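Local coordinates for type IV pilus assembly protein PilF (Thermus thermophilus HB8, PDB 5OIU) that probably hydrolyses ATP as a hexameric AAA+ motor that powers the assembly of type IV pili, at residues 6-11 and 61-66; 68-73 and 96-101; 202-207 and 213-218; 206-211 and 230-235. All coordinates share one frame; numbering follows the deposited sequence.

In the fold
The chain first folds round an antiparallel sheet, probably the PAS-like domain of secretion ATPases. Interaction 1 lays helix 6-22 against helix 57-67, closing a loop that holds three strands of that sheet. Directly afterwards interaction 2 seats the loop leaving helix 57-67 on strand 90-101. The two follow in series and touch. Much later, in the P-loop ATPase sheet, interactions 3 and 4 share Ala206 and Phe207. Interaction 3 joins segment 202-207 to strand 214-217, which lies inside the loop that interaction 4 closes between segment 206-211 and helix 223-235. The pairs lie 30 to 41 Å apart, centre to centre, yet strand 90-101 meets segment 206-211 between subunits.

Interaction 1: 6-11 and 61-66; sequences SAAQKF and ISVVKI
Val63 meets Ala8 and Gln9 without a hydrogen bond, whereas one helical half-turn further on Lys65 NZ is gripped twice, by a salt bridge to Glu105 and by a hydrogen bond to Asn71 O. The motif is a helix-helix contact in the first domain, helices 6-22 and 57-67 packing against each other, with side chains of both resting on the antiparallel sheet. The backbones come close here, with Gln9 CA and Val63 CA 5.8 Å apart. Val63 carries the contact and drives both methyls into the first helix. Its CG1, opposite the backbone N (chi1 177°), meets Gln9 CG at 3.7 Å, while CG2 turns to the backbone and touches Gln9 N at 3.7 Å. The side chains of Val63 and Gln9 cross at about a right angle, and the glutamine touches with the aliphatic start of its chain, at CG. Ala8 points its methyl at the same valine and also reaches Ala59 and Val60, one turn back along helix 57-67. On the flanks, Phe11 rests on strand 45-52 and Ile61 on strand 104-111, which ties both helices to the sheet. Replacing Val63 with an alanine here would probably leave a gap beside Ala8 and free the chain of Gln9 to turn, since both methyls that touch them would be gone. The division of labour is plain: Lys65 pairs its charge with Glu105 of strand 104-111, and Val63 offers carbon to helix 6-22, with Val63 CG2 3.8 Å from Ala8 CB.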
# COMPACT_ATOMS: atom_id res chain seq x y z
N SER C 6 44.21 1.88 -27.39
CA SER C 6 44.30 1.12 -28.62
C SER C 6 45.21 -0.08 -28.44
O SER C 6 44.97 -1.12 -29.06
CB SER C 6 44.79 1.98 -29.79
OG SER C 6 44.24 1.52 -31.02
N ALA C 7 46.22 0.03 -27.58
CA ALA C 7 46.91 -1.17 -27.12
C ALA C 7 45.93 -2.14 -26.48
O ALA C 7 45.98 -3.35 -26.71
CB ALA C 7 48.03 -0.81 -26.15
N ALA C 8 45.01 -1.62 -25.66
CA ALA C 8 44.02 -2.49 -25.04
C ALA C 8 43.01 -2.99 -26.06
O ALA C 8 42.66 -4.18 -26.06
CB ALA C 8 43.33 -1.76 -23.89
N GLN C 9 42.56 -2.11 -26.95
CA GLN C 9 41.54 -2.49 -27.93
C GLN C 9 42.05 -3.59 -28.85
O GLN C 9 41.30 -4.49 -29.23
CB GLN C 9 41.11 -1.28 -28.75
CG GLN C 9 39.65 -1.26 -29.08
CD GLN C 9 39.18 0.13 -29.39
OE1 GLN C 9 39.65 1.10 -28.79
NE2 GLN C 9 38.25 0.24 -30.34
N LYS C 10 43.33 -3.51 -29.22
CA LYS C 10 43.92 -4.52 -30.09
C LYS C 10 44.06 -5.84 -29.35
O LYS C 10 43.97 -6.91 -29.97
CB LYS C 10 45.28 -4.01 -30.59
CG LYS C 10 46.12 -5.04 -31.32
CD LYS C 10 47.38 -4.43 -31.91
CE LYS C 10 48.21 -5.47 -32.63
NZ LYS C 10 49.23 -6.07 -31.74
N PHE C 11 44.27 -5.78 -28.04
CA PHE C 11 44.36 -7.01 -27.26
C PHE C 11 43.01 -7.72 -27.19
O PHE C 11 42.92 -8.92 -27.46
CB PHE C 11 44.89 -6.71 -25.86
CG PHE C 11 44.95 -7.91 -24.99
CD1 PHE C 11 46.02 -8.78 -25.08
CD2 PHE C 11 43.91 -8.20 -24.10
CE1 PHE C 11 46.08 -9.92 -24.29
CE2 PHE C 11 43.95 -9.32 -23.32
CZ PHE C 11 45.04 -10.19 -23.42
N ILE C 61 39.68 -3.52 -19.33
CA ILE C 61 38.31 -3.54 -18.80
C ILE C 61 37.47 -2.43 -19.41
O ILE C 61 36.25 -2.56 -19.53
CB ILE C 61 38.36 -3.46 -17.25
CG1 ILE C 61 38.82 -4.80 -16.69
CG2 ILE C 61 37.01 -3.09 -16.63
CD1 ILE C 61 37.73 -5.83 -16.69
N SER C 62 38.09 -1.33 -19.81
CA SER C 62 37.32 -0.25 -20.42
C SER C 62 36.85 -0.64 -21.81
O SER C 62 35.68 -0.44 -22.16
CB SER C 62 38.16 1.03 -20.47
OG SER C 62 37.31 2.17 -20.43
N VAL C 63 37.74 -1.21 -22.62
CA VAL C 63 37.36 -1.66 -23.96
C VAL C 63 36.23 -2.68 -23.87
O VAL C 63 35.24 -2.61 -24.61
CB VAL C 63 38.57 -2.25 -24.70
CG1 VAL C 63 38.15 -2.77 -26.05
CG2 VAL C 63 39.65 -1.21 -24.85
N VAL C 64 36.38 -3.62 -22.95
CA VAL C 64 35.40 -4.68 -22.79
C VAL C 64 34.07 -4.13 -22.28
O VAL C 64 32.99 -4.55 -22.71
CB VAL C 64 36.01 -5.75 -21.87
CG1 VAL C 64 34.98 -6.69 -21.41
CG2 VAL C 64 37.10 -6.48 -22.61
N LYS C 65 34.13 -3.14 -21.37
CA LYS C 65 32.91 -2.54 -20.84
C LYS C 65 32.18 -1.76 -21.92
O LYS C 65 30.95 -1.89 -22.05
CB LYS C 65 33.23 -1.62 -19.66
CG LYS C 65 33.08 -2.27 -18.31
CD LYS C 65 33.25 -1.27 -17.21
CE LYS C 65 33.49 -1.95 -15.89
NZ LYS C 65 33.30 -0.98 -14.78
N ILE C 66 32.90 -0.95 -22.69
CA ILE C 66 32.26 -0.19 -23.75
C ILE C 66 31.64 -1.12 -24.78
O ILE C 66 30.54 -0.86 -25.29
CB ILE C 66 33.25 0.79 -24.41
CG1 ILE C 66 33.43 2.02 -23.54
CG2 ILE C 66 32.74 1.24 -25.76
CD1 ILE C 66 34.72 2.71 -23.79

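Interaction 2: 68-73 and 96-101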
# COMPACT_ATOMS: atom_id res chain seq x y z
N GLY C 68 30.28 -3.91 -24.22
CA GLY C 68 29.04 -4.45 -23.70
C GLY C 68 28.06 -3.41 -23.23
O GLY C 68 27.02 -3.78 -22.67
N GLY C 69 28.36 -2.12 -23.43
CA GLY C 69 27.51 -1.05 -22.92
C GLY C 69 27.40 -1.00 -21.41
O GLY C 69 26.31 -0.79 -20.87
N LEU C 70 28.51 -1.21 -20.71
CA LEU C 70 28.54 -1.12 -19.26
C LEU C 70 29.09 0.24 -18.85
O LEU C 70 29.68 0.97 -19.65
CB LEU C 70 29.38 -2.25 -18.68
CG LEU C 70 29.03 -3.63 -19.24
CD1 LEU C 70 29.86 -4.71 -18.59
CD2 LEU C 70 27.56 -3.88 -19.01
N ASN C 71 28.88 0.58 -17.58
CA ASN C 71 29.36 1.86 -17.08
C ASN C 71 30.82 1.72 -16.67
O ASN C 71 31.15 0.92 -15.79
CB ASN C 71 28.49 2.35 -15.92
CG ASN C 71 29.06 3.58 -15.22
OD1 ASN C 71 29.91 4.29 -15.76
ND2 ASN C 71 28.59 3.82 -14.01
N ILE C 72 31.69 2.50 -17.31
CA ILE C 72 33.11 2.52 -16.97
C ILE C 72 33.33 3.05 -15.56
O ILE C 72 34.28 2.65 -14.88
CB ILE C 72 33.88 3.37 -18.00
CG1 ILE C 72 33.91 2.68 -19.36
CG2 ILE C 72 35.31 3.71 -17.49
CD1 ILE C 72 34.38 3.60 -20.42
N ALA C 73 32.48 3.96 -15.11
CA ALA C 73 32.71 4.64 -13.84
C ALA C 73 32.42 3.74 -12.64
O ALA C 73 33.06 3.90 -11.59
CB ALA C 73 31.86 5.91 -13.76
N LEU C 96 28.94 -10.95 -21.52
CA LEU C 96 29.98 -10.29 -20.76
C LEU C 96 29.56 -10.12 -19.30
O LEU C 96 28.40 -9.82 -19.01
CB LEU C 96 30.32 -8.93 -21.38
CG LEU C 96 31.22 -8.05 -20.50
CD1 LEU C 96 32.54 -8.72 -20.19
CD2 LEU C 96 31.47 -6.71 -21.15
N SER C 97 30.51 -10.33 -18.38
CA SER C 97 30.26 -10.17 -16.95
C SER C 97 31.50 -9.58 -16.30
O SER C 97 32.60 -10.10 -16.49
CB SER C 97 29.92 -11.51 -16.31
OG SER C 97 30.31 -11.54 -14.95
N THR C 98 31.33 -8.47 -15.56
CA THR C 98 32.44 -7.88 -14.82
C THR C 98 32.15 -7.96 -13.34
O THR C 98 31.04 -7.66 -12.89
CB THR C 98 32.70 -6.41 -15.21
OG1 THR C 98 31.61 -5.59 -14.82
CG2 THR C 98 32.95 -6.28 -16.71
N LEU C 99 33.16 -8.35 -12.57
CA LEU C 99 33.00 -8.60 -11.17
C LEU C 99 34.16 -7.97 -10.42
O LEU C 99 35.33 -8.23 -10.76
CB LEU C 99 32.94 -10.10 -10.92
CG LEU C 99 32.89 -10.57 -9.47
CD1 LEU C 99 31.45 -10.68 -8.99
CD2 LEU C 99 33.60 -11.92 -9.33
N PRO C 100 33.89 -7.14 -9.41
CA PRO C 100 34.96 -6.64 -8.55
C PRO C 100 35.65 -7.78 -7.82
O PRO C 100 34.99 -8.70 -7.33
CB PRO C 100 34.24 -5.71 -7.56
CG PRO C 100 32.80 -5.67 -7.98
CD PRO C 100 32.54 -6.80 -8.91
N THR C 101 36.98 -7.70 -7.73
CA THR C 101 37.77 -8.61 -6.92
C THR C 101 38.76 -7.79 -6.11
O THR C 101 38.81 -6.56 -6.18
CB THR C 101 38.54 -9.64 -7.75
OG1 THR C 101 39.65 -9.00 -8.41
CG2 THR C 101 37.64 -10.30 -8.77
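No aromatic ring takes part where Leu70 meets Leu96 and Thr98; the flat group in this loop is the Asn71 amide, whose OD1 accepts from Ala73 N at 2.7 Å. That donor sits above the carbonyl plane, 60° out of it, and the pair forms an Asx turn that bends the chain after Leu70. The loop begins with another standard device, a Schellman motif in which Gly69, at a phi of 63°, ends helix 57-67. Between the two turns Leu70 drops toward strand 90-101 of the antiparallel sheet. Its CG lies beside the backbone N (chi1 -49°), and the branch CD1 does the touching: it reaches Leu96 CD2 at 3.6 Å and Thr98 CG2 at 3.9 Å. The leucine chains cross obliquely, whereas Leu70 and Thr98 approach tip to tip, methyl against methyl. Gly68 lies over the same leucine, its CA 4.2 Å from Leu96 CD2; a beta carbon at this glycine would come too near that methyl. Leu96 also packs on Val64 of the preceding helix and on Val83 and Met109 of the flanking strands. Ser97, which turns the other way, hydrogen bonds through OG to Gln210 of a neighbouring subunit. One strand presents carbon to its own loop and a hydroxyl to the next protomer. The chemistry implies that the loop is shaped partly by its own polar turns and by bonds from Lys65 and Gln79 to the Asn71 backbone, while its hold on the strand rests on packed methyl groups, with no hydrogen bond across it.

Interaction 3: 202-207 and 213-218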
# COMPACT_ATOMS: atom_id res chain seq x y z
N ARG C 202 9.79 7.39 -27.86
CA ARG C 202 9.64 8.31 -28.98
C ARG C 202 9.34 7.56 -30.27
O ARG C 202 8.47 7.99 -31.05
CB ARG C 202 10.90 9.16 -29.14
CG ARG C 202 10.94 9.98 -30.41
CD ARG C 202 10.01 11.18 -30.33
NE ARG C 202 10.15 12.06 -31.49
CZ ARG C 202 11.21 12.82 -31.73
NH1 ARG C 202 12.25 12.82 -30.89
NH2 ARG C 202 11.24 13.58 -32.82
N ALA C 203 10.01 6.42 -30.51
CA ALA C 203 9.67 5.58 -31.65
C ALA C 203 8.26 5.02 -31.54
O ALA C 203 7.49 5.05 -32.51
CB ALA C 203 10.69 4.45 -31.79
N LEU C 204 7.90 4.50 -30.37
CA LEU C 204 6.61 3.81 -30.23
C LEU C 204 5.45 4.78 -30.47
O LEU C 204 4.43 4.41 -31.07
CB LEU C 204 6.53 3.18 -28.84
CG LEU C 204 5.46 2.12 -28.53
CD1 LEU C 204 5.36 1.14 -29.67
CD2 LEU C 204 5.75 1.40 -27.20
N ARG C 205 5.60 6.03 -30.03
CA ARG C 205 4.57 7.03 -30.28
C ARG C 205 4.44 7.35 -31.77
O ARG C 205 3.34 7.53 -32.29
CB ARG C 205 4.88 8.30 -29.48
CG ARG C 205 3.65 9.11 -29.14
CD ARG C 205 3.98 10.21 -28.11
NE ARG C 205 3.92 9.83 -26.69
CZ ARG C 205 2.84 9.35 -26.06
NH1 ARG C 205 1.70 9.15 -26.73
NH2 ARG C 205 2.91 9.05 -24.76
N ALA C 206 5.57 7.41 -32.48
CA ALA C 206 5.50 7.60 -33.92
C ALA C 206 4.74 6.46 -34.59
O ALA C 206 3.98 6.68 -35.55
CB ALA C 206 6.90 7.74 -34.49
N PHE C 207 4.89 5.24 -34.06
CA PHE C 207 4.23 4.06 -34.62
C PHE C 207 2.72 4.23 -34.74
O PHE C 207 2.10 3.54 -35.55
CB PHE C 207 4.49 2.83 -33.76
CG PHE C 207 5.88 2.31 -33.87
CD1 PHE C 207 6.85 3.02 -34.55
CD2 PHE C 207 6.21 1.11 -33.27
CE1 PHE C 207 8.12 2.56 -34.64
CE2 PHE C 207 7.51 0.62 -33.36
CZ PHE C 207 8.46 1.35 -34.06
N ASP C 213 -0.46 -3.03 -37.76
CA ASP C 213 -1.32 -4.08 -37.23
C ASP C 213 -0.65 -4.79 -36.07
O ASP C 213 -1.27 -5.03 -35.03
CB ASP C 213 -1.67 -5.10 -38.33
CG ASP C 213 -2.44 -4.47 -39.49
OD1 ASP C 213 -3.65 -4.18 -39.31
OD2 ASP C 213 -1.83 -4.24 -40.55
N ILE C 214 0.63 -5.13 -36.23
CA ILE C 214 1.40 -5.83 -35.23
C ILE C 214 2.56 -4.93 -34.83
O ILE C 214 3.32 -4.47 -35.70
CB ILE C 214 1.92 -7.17 -35.75
CG1 ILE C 214 0.74 -8.12 -36.05
CG2 ILE C 214 2.93 -7.77 -34.77
CD1 ILE C 214 1.13 -9.33 -36.90
N ILE C 215 2.69 -4.67 -33.54
CA ILE C 215 3.80 -3.90 -33.00
C ILE C 215 4.62 -4.81 -32.11
O ILE C 215 4.07 -5.54 -31.28
CB ILE C 215 3.31 -2.67 -32.23
CG1 ILE C 215 2.72 -1.65 -33.21
CG2 ILE C 215 4.46 -2.07 -31.43
CD1 ILE C 215 1.88 -0.59 -32.57
N MET C 216 5.94 -4.76 -32.27
CA MET C 216 6.85 -5.51 -31.41
C MET C 216 7.74 -4.52 -30.67
O MET C 216 8.50 -3.77 -31.29
CB MET C 216 7.70 -6.49 -32.21
CG MET C 216 8.26 -7.63 -31.35
SD MET C 216 9.71 -7.20 -30.35
CE MET C 216 11.03 -7.54 -31.52
N VAL C 217 7.64 -4.54 -29.34
CA VAL C 217 8.48 -3.71 -28.49
C VAL C 217 9.58 -4.61 -27.93
O VAL C 217 9.30 -5.55 -27.17
CB VAL C 217 7.65 -3.04 -27.39
CG1 VAL C 217 8.54 -2.24 -26.48
CG2 VAL C 217 6.59 -2.15 -28.01
N GLY C 218 10.84 -4.34 -28.30
CA GLY C 218 11.92 -5.25 -27.95
C GLY C 218 12.15 -5.35 -26.45
O GLY C 218 12.57 -6.41 -25.95
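Helix 200-206 lies over strand 214-217 with a register that runs in opposite directions: Leu204 CA is nearest Val217 CA at 7.9 Å, and Phe207 CA, further on, is nearest Ile215 CA at 8.1 Å. Everything exchanged is apolar. Leu204 reaches the strand with the end of its chain and sends both branches there, because its CG stands opposite the backbone N (chi1 -165°) and the fork then swings over the sheet. CD1 meets Ile215 CG2 at 3.8 Å, and CD2 meets Val217 CG2 at 3.7 Å. The valine chain crosses the leucine at about a right angle, with its CG2 close to both leucine methyls. Ile215 CG2 has a second neighbour in Phe207 CD2, 4.1 Å away, and approaches the ring at its edge, near the ring plane. One face of this phenyl ring is occupied by the helix's own backbone: Ala203 C lies 3.8 Å above the plane, toward the rim, with Leu204 CA alongside. The strand's sequence is consistent with the Walker B strand of secretion ATPases, and the Val217 side chain is about 11 Å from the bound magnesium ion. Asp213, just before the strand, forms a salt bridge with Arg41 of a neighbouring subunit. Within the mixed sheet, strand 214-217 lies between 173-177 and 238-243; Leu204 also packs on helix 223-235 through Ile228 and Ala229, Phe207 touches strand 173-177, and Met216 turns to helix 155-166 on the opposite face.

Interaction 4: 206-211 and 230-235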
# COMPACT_ATOMS: atom_id res chain seq x y z
N ALA C 206 5.57 7.41 -32.48
CA ALA C 206 5.50 7.60 -33.92
C ALA C 206 4.74 6.46 -34.59
O ALA C 206 3.98 6.68 -35.55
CB ALA C 206 6.90 7.74 -34.49
N PHE C 207 4.89 5.24 -34.06
CA PHE C 207 4.23 4.06 -34.62
C PHE C 207 2.72 4.23 -34.74
O PHE C 207 2.10 3.54 -35.55
CB PHE C 207 4.49 2.83 -33.76
CG PHE C 207 5.88 2.31 -33.87
CD1 PHE C 207 6.85 3.02 -34.55
CD2 PHE C 207 6.21 1.11 -33.27
CE1 PHE C 207 8.12 2.56 -34.64
CE2 PHE C 207 7.51 0.62 -33.36
CZ PHE C 207 8.46 1.35 -34.06
N LEU C 208 2.12 5.11 -33.94
CA LEU C 208 0.67 5.26 -33.98
C LEU C 208 0.19 5.94 -35.25
O LEU C 208 -0.99 5.79 -35.62
CB LEU C 208 0.20 6.00 -32.72
CG LEU C 208 0.47 5.10 -31.50
CD1 LEU C 208 -0.16 5.66 -30.24
CD2 LEU C 208 -0.01 3.66 -31.78
N ARG C 209 1.06 6.66 -35.96
CA ARG C 209 0.69 7.26 -37.24
C ARG C 209 1.28 6.50 -38.42
O ARG C 209 1.33 7.03 -39.53
CB ARG C 209 1.11 8.73 -37.27
CG ARG C 209 0.06 9.60 -36.61
CD ARG C 209 0.34 11.08 -36.73
NE ARG C 209 1.19 11.56 -35.64
CZ ARG C 209 0.73 11.97 -34.47
NH1 ARG C 209 -0.58 11.97 -34.23
NH2 ARG C 209 1.58 12.38 -33.53
N GLN C 210 1.70 5.26 -38.20
CA GLN C 210 2.29 4.42 -39.24
C GLN C 210 1.39 3.27 -39.64
O GLN C 210 1.87 2.31 -40.26
CB GLN C 210 3.65 3.89 -38.76
CG GLN C 210 4.78 4.90 -38.91
CD GLN C 210 5.49 4.77 -40.26
OE1 GLN C 210 5.69 3.67 -40.76
NE2 GLN C 210 5.88 5.90 -40.85
N ASP C 211 0.11 3.36 -39.28
CA ASP C 211 -0.95 2.39 -39.58
C ASP C 211 -0.42 0.97 -39.43
O ASP C 211 -0.39 0.19 -40.41
CB ASP C 211 -1.54 2.65 -40.97
CG ASP C 211 -2.65 1.67 -41.40
OD1 ASP C 211 -3.64 1.61 -40.64
OD2 ASP C 211 -2.63 1.17 -42.58
N THR C 230 0.66 -0.39 -23.71
CA THR C 230 -0.68 -0.81 -23.27
C THR C 230 -1.76 -0.06 -24.03
O THR C 230 -2.78 -0.64 -24.42
CB THR C 230 -0.85 -0.59 -21.77
OG1 THR C 230 0.22 -1.21 -21.06
CG2 THR C 230 -2.15 -1.21 -21.28
N GLU C 231 -1.55 1.24 -24.26
CA GLU C 231 -2.53 2.04 -24.99
C GLU C 231 -2.72 1.52 -26.41
O GLU C 231 -3.85 1.40 -26.89
CB GLU C 231 -2.08 3.51 -25.00
CG GLU C 231 -2.73 4.42 -26.05
CD GLU C 231 -2.14 5.84 -26.05
OE1 GLU C 231 -1.22 6.11 -25.24
OE2 GLU C 231 -2.60 6.69 -26.86
N ALA C 232 -1.62 1.17 -27.09
CA ALA C 232 -1.73 0.66 -28.45
C ALA C 232 -2.44 -0.69 -28.49
O ALA C 232 -3.16 -0.97 -29.44
CB ALA C 232 -0.36 0.57 -29.10
N ALA C 233 -2.27 -1.52 -27.47
CA ALA C 233 -3.10 -2.72 -27.40
C ALA C 233 -4.57 -2.36 -27.19
O ALA C 233 -5.45 -3.00 -27.77
CB ALA C 233 -2.61 -3.64 -26.29
N LEU C 234 -4.85 -1.33 -26.38
CA LEU C 234 -6.23 -0.95 -26.08
C LEU C 234 -6.97 -0.47 -27.32
O LEU C 234 -8.11 -0.88 -27.58
CB LEU C 234 -6.26 0.13 -25.01
CG LEU C 234 -6.02 -0.43 -23.61
CD1 LEU C 234 -5.95 0.69 -22.60
CD2 LEU C 234 -7.12 -1.42 -23.28
N THR C 235 -6.35 0.41 -28.10
CA THR C 235 -7.02 0.97 -29.26
C THR C 235 -7.22 -0.04 -30.38
O THR C 235 -7.97 0.24 -31.32
CB THR C 235 -6.24 2.18 -29.78
OG1 THR C 235 -4.97 1.76 -30.27
CG2 THR C 235 -6.01 3.16 -28.66
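Leu208 sits in a tightly wound turn, and its CA lies 7.6 Å from the CA of Ala232 on helix 223-235. Bonds spanning three residues coil segment 206-211, among them Arg209 N to Ala206 O at 2.9 Å, before Asp211 leaves the coil with a positive phi of 40°. Segment 230-235, by contrast, keeps regular helical bonds such as Leu234 N to Thr230 O. Leu208 carries the contact nearly alone. With CG beside its backbone N (chi1 -66°), the side chain stretches across to the helix and divides its methyls between two residues. CD2 meets Ala232 CB at 4.1 Å, methyl to methyl, and CD1 comes 4.3 Å from Glu231 OE2, a plain van der Waals neighbour of the carboxylate. The extended glutamate chain brings that group alongside the leucine. His237 packs on Leu208 and Ala232 alike, and Ile215 of the adjoining strand brings its CD1 up to Ala232, so the alanine methyl lies among Leu208, Ile215 and His237. Within the helical segment, Thr235 OG1 gives a weak bond to Ala232 O. The turn's polar residues face a neighbouring subunit instead: Asp211 forms salt bridges with its Arg41 and Arg110, and Arg209 with its Asp80. The contact joins the turn before strand 214-217 to the helix after it, in the P-loop sheet domain. Its chemistry implies a light, non-directional attachment within the chain, one leucine on an alanine methyl and beside a glutamate carboxylate, while the directional, charged bonds of the same turn are spent between protomers.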